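Local coordinates for proton-dependent oligopeptide transporter family protein (Xanthomonas campestris, PDB 6EI3) that probably couples the movement of protons to the uptake of small peptides across the bacterial membrane, as a POT-family member of the major facilitator superfamily, at residues Ala122-Met125 against Val126-Asp130; Leu188-Arg192 against Tyr193-Pro197. All coordinates share one frame; numbering follows the deposited sequence.

Interaction 1: Ala122-Met125 against Val126-Asp130; sequences ASFM and VDQFD
One face of the Phe124 ring carries the amide nitrogen of Gln128, with NE2 3.6 Å above the plane and over the ring centre. Ring and amide planes stand 47° apart, so the amide neither stacks flat nor stands upright on the ring. The Phe129 ring is met at its rim instead: Met125 O lies at the edge near CD1, Val126 O is in the ring plane, and the doubly bent Met125 chain brings SD within 3.7 Å of Phe129 CE1. This is a Met-aromatic contact made at the edge, with the sulfur 5.0 Å from the centroid of the Phe129 ring. All this happens where helix 121-127 runs out: Val126 N still bonds to Ala122 O and Asp127 N to Ser123 O in alpha-helical i to i+4 steps, after which Gln128 N reaches back only three residues, to Met125 O (3.1 Å). The carbonyl between these, Phe124 O, is taken by a side-chain donor instead. Gln128 NE2 bonds to Phe124 O at 2.9 Å and 167°, with the oxygen almost in the amide plane, and a kink at chi2 (-48°) folds the chain back toward it. Gln128 OE1 accepts from Val194 N and Gln3 NE2, which fixes the amide's rotation. Asp127 turns its carboxylate to Lys75 of helix 62-95 in a salt bridge.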
loop_
_atom_site.group_PDB
_atom_site.type_symbol
_atom_site.label_atom_id
_atom_site.label_comp_id
_atom_site.label_asym_id
_atom_site.label_seq_id
_atom_site.Cartn_x
_atom_site.Cartn_y
_atom_site.Cartn_z
ATOM N N ALA A 122 10.917 10.739 -3.726
ATOM C CA ALA A 122 10.463 11.993 -3.132
ATOM C C ALA A 122 11.523 12.678 -2.308
ATOM O O ALA A 122 11.703 13.879 -2.445
ATOM C CB ALA A 122 9.202 11.775 -2.309
ATOM N N SER A 123 12.248 11.917 -1.479
ATOM C CA SER A 123 13.336 12.420 -0.625
ATOM C C SER A 123 14.493 12.981 -1.479
ATOM O O SER A 123 15.039 14.031 -1.150
ATOM C CB SER A 123 13.847 11.290 0.268
ATOM O OG SER A 123 14.828 11.804 1.150
ATOM N N PHE A 124 14.863 12.278 -2.580
ATOM C CA PHE A 124 15.931 12.738 -3.495
ATOM C C PHE A 124 15.506 14.016 -4.205
ATOM O O PHE A 124 16.342 14.863 -4.499
ATOM C CB PHE A 124 16.272 11.643 -4.521
ATOM C CG PHE A 124 17.462 11.930 -5.412
ATOM C CD1 PHE A 124 18.749 11.988 -4.884
ATOM C CD2 PHE A 124 17.309 12.026 -6.791
ATOM C CE1 PHE A 124 19.854 12.208 -5.710
ATOM C CE2 PHE A 124 18.409 12.279 -7.615
ATOM C CZ PHE A 124 19.677 12.336 -7.073
ATOM N N MET A 125 14.204 14.144 -4.504
ATOM C CA MET A 125 13.680 15.360 -5.145
ATOM C C MET A 125 13.867 16.570 -4.194
ATOM O O MET A 125 14.297 17.628 -4.641
ATOM C CB MET A 125 12.190 15.178 -5.502
ATOM C CG MET A 125 11.586 16.401 -6.197
ATOM S SD MET A 125 10.953 17.621 -5.010
ATOM C CE MET A 125 9.420 16.769 -4.451
ATOM N N VAL A 126 13.466 16.430 -2.910
ATOM C CA VAL A 126 13.582 17.515 -1.913
ATOM C C VAL A 126 15.069 17.964 -1.770
ATOM O O VAL A 126 15.333 19.162 -1.689
ATOM C CB VAL A 126 12.932 17.140 -0.549
ATOM C CG1 VAL A 126 13.063 18.273 0.473
ATOM C CG2 VAL A 126 11.467 16.759 -0.722
ATOM N N ASP A 127 16.024 16.999 -1.827
ATOM C CA ASP A 127 17.485 17.239 -1.762
ATOM C C ASP A 127 17.967 18.212 -2.845
ATOM O O ASP A 127 18.998 18.831 -2.666
ATOM C CB ASP A 127 18.267 15.916 -1.966
ATOM C CG ASP A 127 18.220 14.926 -0.819
ATOM O OD1 ASP A 127 17.703 15.289 0.264
ATOM O OD2 ASP A 127 18.697 13.776 -1.005
ATOM N N GLN A 128 17.254 18.312 -3.978
ATOM C CA GLN A 128 17.657 19.177 -5.093
ATOM C C GLN A 128 17.497 20.663 -4.810
ATOM O O GLN A 128 18.078 21.471 -5.529
ATOM C CB GLN A 128 16.943 18.784 -6.393
ATOM C CG GLN A 128 17.085 17.291 -6.757
ATOM C CD GLN A 128 18.512 16.808 -6.660
ATOM O OE1 GLN A 128 19.422 17.383 -7.258
ATOM N NE2 GLN A 128 18.747 15.776 -5.847
ATOM N N PHE A 129 16.732 21.016 -3.753
ATOM C CA PHE A 129 16.490 22.397 -3.314
ATOM C C PHE A 129 17.453 22.760 -2.185
ATOM O O PHE A 129 17.594 21.984 -1.236
ATOM C CB PHE A 129 15.033 22.548 -2.812
ATOM C CG PHE A 129 13.996 22.369 -3.892
ATOM C CD1 PHE A 129 13.484 21.108 -4.188
ATOM C CD2 PHE A 129 13.529 23.461 -4.620
ATOM C CE1 PHE A 129 12.530 20.940 -5.191
ATOM C CE2 PHE A 129 12.569 23.293 -5.624
ATOM C CZ PHE A 129 12.078 22.031 -5.904
ATOM N N ASP A 130 18.077 23.955 -2.247
ATOM C CA ASP A 130 18.965 24.395 -1.160
ATOM C C ASP A 130 18.170 24.507 0.156
ATOM O O ASP A 130 16.962 24.727 0.107
ATOM C CB ASP A 130 19.741 25.674 -1.514
ATOM C CG ASP A 130 18.899 26.922 -1.684
ATOM O OD1 ASP A 130 18.570 27.557 -0.659
ATOM O OD2 ASP A 130 18.641 27.313 -2.847
#

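Interaction 2: Leu188-Arg192 against Tyr193-Pro197; sequences LGRKR and YVRVP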
loop_
_atom_site.group_PDB
_atom_site.type_symbol
_atom_site.label_atom_id
_atom_site.label_comp_id
_atom_site.label_asym_id
_atom_site.label_seq_id
_atom_site.Cartn_x
_atom_site.Cartn_y
_atom_site.Cartn_z
ATOM N N LEU A 188 19.993 10.606 -17.332
ATOM C CA LEU A 188 20.366 11.801 -18.104
ATOM C C LEU A 188 20.584 13.062 -17.239
ATOM O O LEU A 188 21.315 13.946 -17.643
ATOM C CB LEU A 188 19.352 12.065 -19.242
ATOM C CG LEU A 188 19.544 11.201 -20.508
ATOM C CD1 LEU A 188 18.273 11.123 -21.318
ATOM C CD2 LEU A 188 20.665 11.743 -21.389
ATOM N N GLY A 189 19.984 13.126 -16.055
ATOM C CA GLY A 189 20.223 14.262 -15.174
ATOM C C GLY A 189 21.311 14.031 -14.134
ATOM O O GLY A 189 21.490 14.893 -13.275
ATOM N N ARG A 190 22.036 12.865 -14.184
ATOM C CA ARG A 190 23.048 12.426 -13.186
ATOM C C ARG A 190 24.109 13.478 -12.806
ATOM O O ARG A 190 24.391 13.636 -11.619
ATOM C CB ARG A 190 23.742 11.096 -13.585
ATOM C CG ARG A 190 24.843 11.170 -14.657
ATOM C CD ARG A 190 25.068 9.857 -15.404
ATOM N NE ARG A 190 25.952 10.033 -16.576
ATOM C CZ ARG A 190 25.558 10.453 -17.778
ATOM N NH1 ARG A 190 24.280 10.735 -18.006
ATOM N NH2 ARG A 190 26.438 10.579 -18.765
ATOM N N LYS A 191 24.697 14.175 -13.799
ATOM C CA LYS A 191 25.752 15.164 -13.581
ATOM C C LYS A 191 25.261 16.452 -12.914
ATOM O O LYS A 191 26.081 17.231 -12.443
ATOM C CB LYS A 191 26.497 15.479 -14.893
ATOM C CG LYS A 191 27.150 14.264 -15.547
ATOM C CD LYS A 191 27.903 14.637 -16.823
ATOM C CE LYS A 191 28.211 13.443 -17.697
ATOM N NZ LYS A 191 29.144 12.485 -17.044
ATOM N N ARG A 192 23.941 16.653 -12.850
ATOM C CA ARG A 192 23.299 17.849 -12.298
ATOM C C ARG A 192 22.762 17.647 -10.871
ATOM O O ARG A 192 22.498 18.636 -10.189
ATOM C CB ARG A 192 22.115 18.257 -13.205
ATOM C CG ARG A 192 22.475 18.622 -14.646
ATOM C CD ARG A 192 21.221 19.065 -15.382
ATOM N NE ARG A 192 21.386 19.066 -16.836
ATOM C CZ ARG A 192 20.813 19.942 -17.657
ATOM N NH1 ARG A 192 20.041 20.910 -17.175
ATOM N NH2 ARG A 192 21.014 19.863 -18.965
ATOM N N TYR A 193 22.567 16.391 -10.427
ATOM C CA TYR A 193 21.992 16.166 -9.095
ATOM C C TYR A 193 22.851 16.564 -7.909
ATOM O O TYR A 193 24.080 16.456 -7.946
ATOM C CB TYR A 193 21.564 14.715 -8.896
ATOM C CG TYR A 193 20.568 14.198 -9.908
ATOM C CD1 TYR A 193 19.460 14.956 -10.279
ATOM C CD2 TYR A 193 20.723 12.940 -10.485
ATOM C CE1 TYR A 193 18.544 14.481 -11.222
ATOM C CE2 TYR A 193 19.794 12.438 -11.387
ATOM C CZ TYR A 193 18.716 13.221 -11.768
ATOM O OH TYR A 193 17.832 12.735 -12.691
ATOM N N VAL A 194 22.155 16.972 -6.831
ATOM C CA VAL A 194 22.681 17.209 -5.498
ATOM C C VAL A 194 22.720 15.798 -4.864
ATOM O O VAL A 194 21.690 15.122 -4.845
ATOM C CB VAL A 194 21.773 18.185 -4.684
ATOM C CG1 VAL A 194 22.242 18.290 -3.221
ATOM C CG2 VAL A 194 21.760 19.576 -5.341
ATOM N N ARG A 195 23.903 15.347 -4.361
ATOM C CA ARG A 195 24.006 14.017 -3.729
ATOM C C ARG A 195 24.457 14.264 -2.298
ATOM O O ARG A 195 25.644 14.488 -2.037
ATOM C CB ARG A 195 24.951 13.076 -4.502
ATOM C CG ARG A 195 24.475 12.783 -5.912
ATOM C CD ARG A 195 25.378 11.833 -6.663
ATOM N NE ARG A 195 25.220 12.010 -8.109
ATOM C CZ ARG A 195 25.683 11.168 -9.028
ATOM N NH1 ARG A 195 26.316 10.065 -8.666
ATOM N NH2 ARG A 195 25.497 11.419 -10.318
ATOM N N VAL A 196 23.478 14.316 -1.384
ATOM C CA VAL A 196 23.720 14.698 0.024
ATOM C C VAL A 196 24.464 13.604 0.809
ATOM O O VAL A 196 24.439 12.454 0.378
ATOM C CB VAL A 196 22.408 15.145 0.736
ATOM C CG1 VAL A 196 21.772 16.339 0.031
ATOM C CG2 VAL A 196 21.409 13.983 0.867
ATOM N N PRO A 197 25.133 13.914 1.955
ATOM C CA PRO A 197 25.783 12.832 2.720
ATOM C C PRO A 197 24.770 11.792 3.220
ATOM O O PRO A 197 23.563 12.039 3.238
ATOM C CB PRO A 197 26.429 13.574 3.906
ATOM C CG PRO A 197 26.494 15.027 3.497
ATOM C CD PRO A 197 25.276 15.219 2.642
HETATM O O HOH W 1 25.379 14.568 -9.269
#
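Tyr193 lays one ring face on the peptide of Gly189, whose O sits 3.3 Å above the plane and over the ring centre. The phenol runs along the backbone, and its OH passes 3.8 Å from Gly189 CA. Tyr193 N bonds only weakly to the same Gly189 O, which also accepts from Arg192 N at 3.0 Å. This is the turn that follows helix 168-188, where the chain leaves the helix and continues as an extended loop toward helix 206-215. Tyr193 OH is hydrogen-bonded to Phe186 O, back in that helix. Arg195, its chain extended from CG to NE, brings its guanidinium edge to Arg190 O: NH2 bonds at 2.8 Å and 162°, the oxygen being only 3° out of the guanidinium plane. Seen from the carbonyl, however, the donor stands 53° out of plane. One water completes the bridge, donating to Arg190 O and Tyr193 O and accepting from Arg195 NE (2.8 Å). Arg190 CB lies 3.7 Å from Arg195 NH2, while Arg190 NH1 bonds to Trp187 O and its guanidinium makes a cation-pi contact with the Trp187 ring; Arg195 has its own cation-pi partner in Tyr76.

Overall arrangement
The two contacts meet directly, their centres 10 Å apart, although one closes well before the other opens along the chain. The hydrogen bond from Val194 N to Gln128 OE1, at 2.8 Å, joins interaction 2 to interaction 1, and the rings of Phe124 and Tyr193 pack edge-to-face. Asp127 OD2 also packs against Val196 CG2 at 3.3 Å. The end of helix 121-127 is thereby joined to the loop after helix 168-188, with helices 4-22 and 62-95 touching both. A bound monoacylglycerol lies about 4 Å from the Arg195 side chain, and the Phe124 side chain is about 9 Å from a bound lipid; Tyr76, one residue of a lipid pocket, touches both Phe124 and Arg190.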